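Long-range contacts in D-glucosaminate-6-phosphate ammonia lyase (PDB 7LCE), which is a pyridoxal phosphate-dependent enzyme of the L-seryl-tRNA selenium transferase family, which carries its cofactor on a lysine within an aminotransferase-type fold: residues I79-A84 / P185-A190; M206-G211 / G221-R226. One frame throughout, in Å; residues are numbered along the deposited sequence. Where two conformers were deposited one is given.

Both contacts lie in the cofactor-binding domain and involve the same mixed seven-stranded sheet, with their centres about 9 Å apart. Along the chain they come in series: contact 1 closes at strand 186-189, and contact 2 opens soon afterwards at strand 206-210, its neighbour in the sheet. Contact 1 sets helix 73-86 against the sheet, whereas contact 2 is a strand pairing within it. Probable hydrogen bonds from Val188 N to Met206 O (2.8 Å) and from Ala190 N to Ile208 O (2.9 Å) tie the two together, and Ile187 CG2 meets Ile208 CD1. Helix, central strand and hairpin thus share one core beside the cofactor-bearing lysine.

Contact 1 of 2, residues I79-A84 / P185-A190; sequences IAVAAA and PLIVDA
Ile187 packs against Ala80, Val81 and Ala84 where helix 73-86 lies on the mixed sheet of the aminotransferase-type fold. The short segments 79-84 and 186-189 run almost exactly antiparallel, at 177°, with their axes 9.7 Å apart. The CB of Ile187 points toward the helix and splits into two branches. On the short one, Ile187 CG2 meets Ala80 CB at 4.1 Å. The long one has CG1 anti to the carbonyl carbon (chi1 -56°), and from there the chain runs on extended to CD1. At this tip Ile187 CD1 settles on the helix backbone, 3.7 Å from Ala80 O, an oxygen that already accepts the helical bond from Ala84 N. Ile187 CD1 also touches Ala80 CB at 4.0 Å and, on the next residue, Val81 CG2 at 4.2 Å; the Val81 and Ile187 side chains cross at about a right angle. Leu157 of the adjoining strand 153-159 borders Ile187, and Ala155 of that strand borders Ala84. All five touching residues are buried, and the side chains that meet are apolar; no hydrogen bond crosses the contact. Just before the strand, Pro185 sets its ring atom CG 3.7 Å from Ala84 CB.

Contact 2 of 2, residues M206-G211 / G221-R226; sequences MVIYSG and GFITGR
Tyr209 and Phe222 meet on one face of a beta hairpin, strands 206-210 and 221-225, within the mixed sheet of the cofactor-binding domain. Tyr209 CB stands over one face of the Phe222 ring in a CH-pi contact, 3.8 Å from its centroid and offset toward the rim. The two rings are close to parallel, 16° apart, but displaced, with little of one lying over the other. In Phe222, chi1 of 56° puts CG between the backbone N and the carbonyl carbon; CE1, CE2 and CZ of its ring are the atoms that meet Tyr209. On the same face, Thr224 CG2 comes to the edge of the tyrosine ring, 3.9 Å from Tyr209 CE1. On the other face Ile208 and Ile223 lie side by side, their CG1 atoms 4.0 Å apart, and Ile223 CG2 reaches Met206 CB at 3.9 Å.

Two hydrogen-bonded pairs hold this register. Val207 N bonds to Thr224 O and Thr224 N to Val207 O, both at 2.8 Å; Tyr209 N gives a 3.1 Å bond to Phe222 O, and the return bond from Phe222 N to Tyr209 O is longer, its donor 38° above the carbonyl plane.

Farther out, Ile223 packs on Ile230 of helix 227-234, Thr224 OG1 bonds to Thr62 OG1 and Ser67 OG, and Tyr209 OH to Asp195 O. At the strand end, Ser210 OG hydrogen-bonds to phosphate oxygen OP2 of the cofactor-modified lysine, Lys213.

Contact 1 of 2, residues I79-A84 / P185-A190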
loop_
_atom_site.group_PDB
_atom_site.type_symbol
_atom_site.label_atom_id
_atom_site.label_comp_id
_atom_site.label_asym_id
_atom_site.label_seq_id
_atom_site.Cartn_x
_atom_site.Cartn_y
_atom_site.Cartn_z
ATOM N N ILE A 79 -7.478 -5.115 31.863
ATOM C CA ILE A 79 -6.543 -6.208 32.110
ATOM C C ILE A 79 -7.081 -7.516 31.544
ATOM O O ILE A 79 -6.338 -8.298 30.938
ATOM C CB ILE A 79 -6.243 -6.324 33.616
ATOM C CG1 ILE A 79 -5.486 -5.093 34.108
ATOM C CG2 ILE A 79 -5.442 -7.578 33.909
ATOM C CD1 ILE A 79 -5.288 -5.076 35.606
ATOM N N ALA A 80 -8.381 -7.772 31.721
ATOM C CA ALA A 80 -8.957 -9.018 31.222
ATOM C C ALA A 80 -8.835 -9.113 29.707
ATOM O O ALA A 80 -8.536 -10.185 29.169
ATOM C CB ALA A 80 -10.417 -9.136 31.656
ATOM N N VAL A 81 -9.051 -7.999 29.003
ATOM C CA VAL A 81 -8.882 -7.996 27.552
ATOM C C VAL A 81 -7.425 -8.252 27.192
ATOM O O VAL A 81 -7.117 -9.067 26.313
ATOM C CB VAL A 81 -9.390 -6.673 26.955
ATOM C CG1 VAL A 81 -9.028 -6.582 25.481
ATOM C CG2 VAL A 81 -10.893 -6.565 27.131
ATOM N N ALA A 82 -6.503 -7.561 27.871
ATOM C CA ALA A 82 -5.083 -7.803 27.642
ATOM C C ALA A 82 -4.712 -9.246 27.951
ATOM O O ALA A 82 -3.842 -9.821 27.288
ATOM C CB ALA A 82 -4.238 -6.844 28.480
ATOM N N ALA A 83 -5.355 -9.844 28.957
ATOM C CA ALA A 83 -5.127 -11.256 29.244
ATOM C C ALA A 83 -5.595 -12.134 28.090
ATOM O O ALA A 83 -4.944 -13.131 27.753
ATOM C CB ALA A 83 -5.831 -11.647 30.543
ATOM N N ALA A 84 -6.732 -11.790 27.479
ATOM C CA ALA A 84 -7.244 -12.593 26.374
ATOM C C ALA A 84 -6.403 -12.425 25.116
ATOM O O ALA A 84 -6.315 -13.353 24.302
ATOM C CB ALA A 84 -8.701 -12.231 26.086
ATOM N N PRO A 185 -12.146 -17.008 25.364
ATOM C CA PRO A 185 -12.557 -16.645 26.722
ATOM C C PRO A 185 -13.744 -15.696 26.698
ATOM O O PRO A 185 -13.835 -14.805 25.849
ATOM C CB PRO A 185 -11.306 -15.975 27.301
ATOM C CG PRO A 185 -10.620 -15.405 26.112
ATOM C CD PRO A 185 -10.870 -16.377 24.986
ATOM N N LEU A 186 -14.662 -15.899 27.639
ATOM C CA LEU A 186 -15.816 -15.027 27.807
ATOM C C LEU A 186 -15.573 -14.097 28.985
ATOM O O LEU A 186 -15.278 -14.554 30.093
ATOM C CB LEU A 186 -17.094 -15.835 28.039
ATOM C CG LEU A 186 -18.315 -14.995 28.423
ATOM C CD1 LEU A 186 -18.629 -13.977 27.337
ATOM C CD2 LEU A 186 -19.520 -15.871 28.705
ATOM N N ILE A 187 -15.701 -12.797 28.742
ATOM C CA ILE A 187 -15.467 -11.772 29.750
ATOM C C ILE A 187 -16.808 -11.150 30.104
ATOM O O ILE A 187 -17.587 -10.788 29.214
ATOM C CB ILE A 187 -14.477 -10.709 29.246
ATOM C CG1 ILE A 187 -13.172 -11.373 28.807
ATOM C CG2 ILE A 187 -14.208 -9.665 30.318
ATOM C CD1 ILE A 187 -12.146 -10.407 28.266
ATOM N N VAL A 188 -17.080 -11.027 31.400
ATOM C CA VAL A 188 -18.336 -10.479 31.892
ATOM C C VAL A 188 -18.033 -9.244 32.724
ATOM O O VAL A 188 -17.233 -9.302 33.664
ATOM C CB VAL A 188 -19.128 -11.510 32.715
ATOM C CG1 VAL A 188 -20.310 -10.840 33.386
ATOM C CG2 VAL A 188 -19.600 -12.643 31.825
ATOM N N ASP A 189 -18.669 -8.133 32.372
ATOM C CA ASP A 189 -18.587 -6.908 33.154
ATOM C C ASP A 189 -19.770 -6.887 34.115
ATOM O O ASP A 189 -20.909 -6.635 33.707
ATOM C CB ASP A 189 -18.583 -5.689 32.236
ATOM C CG ASP A 189 -18.625 -4.375 32.998
ATOM O OD1 ASP A 189 -18.403 -4.372 34.229
ATOM O OD2 ASP A 189 -18.868 -3.334 32.353
ATOM N N ALA A 190 -19.497 -7.145 35.392
ATOM C CA ALA A 190 -20.525 -7.107 36.424
ATOM C C ALA A 190 -20.101 -6.139 37.519
ATOM O O ALA A 190 -20.048 -6.504 38.698
ATOM C CB ALA A 190 -20.766 -8.502 36.997
#

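Contact 2 of 2, residues M206-G211 / G221-R226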
loop_
_atom_site.group_PDB
_atom_site.type_symbol
_atom_site.label_atom_id
_atom_site.label_comp_id
_atom_site.label_asym_id
_atom_site.label_seq_id
_atom_site.Cartn_x
_atom_site.Cartn_y
_atom_site.Cartn_z
ATOM N N MET A 206 -13.853 -14.955 32.819
ATOM C CA MET A 206 -13.387 -13.860 33.665
ATOM C C MET A 206 -14.538 -12.901 33.930
ATOM O O MET A 206 -15.164 -12.406 32.989
ATOM C CB MET A 206 -12.219 -13.103 33.018
ATOM C CG MET A 206 -10.947 -13.923 32.854
ATOM S SD MET A 206 -9.660 -13.045 31.944
ATOM C CE MET A 206 -10.264 -13.126 30.258
ATOM N N VAL A 207 -14.801 -12.630 35.207
ATOM C CA VAL A 207 -15.864 -11.726 35.635
ATOM C C VAL A 207 -15.250 -10.599 36.456
ATOM O O VAL A 207 -14.375 -10.839 37.297
ATOM C CB VAL A 207 -16.943 -12.473 36.444
ATOM C CG1 VAL A 207 -18.106 -11.553 36.764
ATOM C CG2 VAL A 207 -17.422 -13.697 35.679
ATOM N N ILE A 208 -15.704 -9.371 36.212
ATOM C CA ILE A 208 -15.129 -8.171 36.812
ATOM C C ILE A 208 -16.158 -7.525 37.730
ATOM O O ILE A 208 -17.309 -7.312 37.332
ATOM C CB ILE A 208 -14.659 -7.168 35.744
ATOM C CG1 ILE A 208 -13.517 -7.753 34.913
ATOM C CG2 ILE A 208 -14.229 -5.868 36.395
ATOM C CD1 ILE A 208 -13.972 -8.489 33.680
ATOM N N TYR A 209 -15.742 -7.217 38.957
ATOM C CA TYR A 209 -16.563 -6.520 39.935
ATOM C C TYR A 209 -15.861 -5.245 40.383
ATOM O O TYR A 209 -14.650 -5.081 40.207
ATOM C CB TYR A 209 -16.857 -7.400 41.158
ATOM C CG TYR A 209 -17.719 -8.608 40.880
ATOM C CD1 TYR A 209 -17.163 -9.794 40.426
ATOM C CD2 TYR A 209 -19.090 -8.569 41.097
ATOM C CE1 TYR A 209 -17.948 -10.902 40.175
ATOM C CE2 TYR A 209 -19.884 -9.669 40.849
ATOM C CZ TYR A 209 -19.309 -10.835 40.390
ATOM O OH TYR A 209 -20.098 -11.938 40.146
ATOM N N SER A 210 -16.637 -4.339 40.971
ATOM C CA SER A 210 -16.114 -3.115 41.566
ATOM C C SER A 210 -16.271 -3.196 43.078
ATOM O O SER A 210 -17.396 -3.263 43.585
ATOM C CB SER A 210 -16.836 -1.885 41.019
ATOM O OG SER A 210 -16.475 -0.726 41.750
ATOM N N GLY A 211 -15.143 -3.182 43.791
ATOM C CA GLY A 211 -15.190 -3.322 45.239
ATOM C C GLY A 211 -15.850 -2.143 45.929
ATOM O O GLY A 211 -16.522 -2.306 46.951
ATOM N N GLY A 221 -11.111 -3.245 42.814
ATOM C CA GLY A 221 -11.904 -4.093 41.945
ATOM C C GLY A 221 -11.184 -5.415 41.824
ATOM O O GLY A 221 -10.033 -5.555 42.244
ATOM N N PHE A 222 -11.871 -6.404 41.257
ATOM C CA PHE A 222 -11.226 -7.699 41.104
ATOM C C PHE A 222 -11.771 -8.441 39.894
ATOM O O PHE A 222 -12.912 -8.234 39.471
ATOM C CB PHE A 222 -11.373 -8.546 42.376
ATOM C CG PHE A 222 -12.796 -8.761 42.814
ATOM C CD1 PHE A 222 -13.438 -7.822 43.606
ATOM C CD2 PHE A 222 -13.476 -9.915 42.471
ATOM C CE1 PHE A 222 -14.740 -8.019 44.027
ATOM C CE2 PHE A 222 -14.779 -10.118 42.890
ATOM C CZ PHE A 222 -15.411 -9.170 43.669
ATOM N N ILE A 223 -10.918 -9.295 39.333
ATOM C CA ILE A 223 -11.277 -10.231 38.275
ATOM C C ILE A 223 -11.310 -11.623 38.884
ATOM O O ILE A 223 -10.382 -12.012 39.602
ATOM C CB ILE A 223 -10.281 -10.172 37.107
ATOM C CG1 ILE A 223 -10.091 -8.727 36.638
ATOM C CG2 ILE A 223 -10.743 -11.075 35.975
ATOM C CD1 ILE A 223 -9.002 -8.560 35.601
ATOM N N THR A 224 -12.369 -12.374 38.595
ATOM C CA THR A 224 -12.533 -13.722 39.122
ATOM C C THR A 224 -12.923 -14.666 37.993
ATOM O O THR A 224 -13.677 -14.291 37.089
ATOM C CB THR A 224 -13.585 -13.746 40.249
ATOM O OG1 THR A 224 -13.669 -15.059 40.812
ATOM C CG2 THR A 224 -14.956 -13.322 39.733
ATOM N N GLY A 225 -12.395 -15.885 38.033
ATOM C CA GLY A 225 -12.676 -16.831 36.964
ATOM C C GLY A 225 -11.741 -18.024 36.989
ATOM O O GLY A 225 -11.276 -18.446 38.054
ATOM N N ARG A 226 -11.478 -18.565 35.800
ATOM C CA ARG A 226 -10.648 -19.755 35.693
ATOM C C ARG A 226 -9.180 -19.409 35.910
ATOM O O ARG A 226 -8.713 -18.331 35.536
ATOM C CB ARG A 226 -10.844 -20.426 34.333
ATOM C CG ARG A 226 -12.289 -20.817 34.065
ATOM C CD ARG A 226 -12.398 -21.908 33.015
ATOM N NE ARG A 226 -13.770 -22.386 32.880
ATOM C CZ ARG A 226 -14.336 -23.267 33.691
ATOM N NH1 ARG A 226 -13.679 -23.785 34.717
ATOM N NH2 ARG A 226 -15.595 -23.638 33.471
#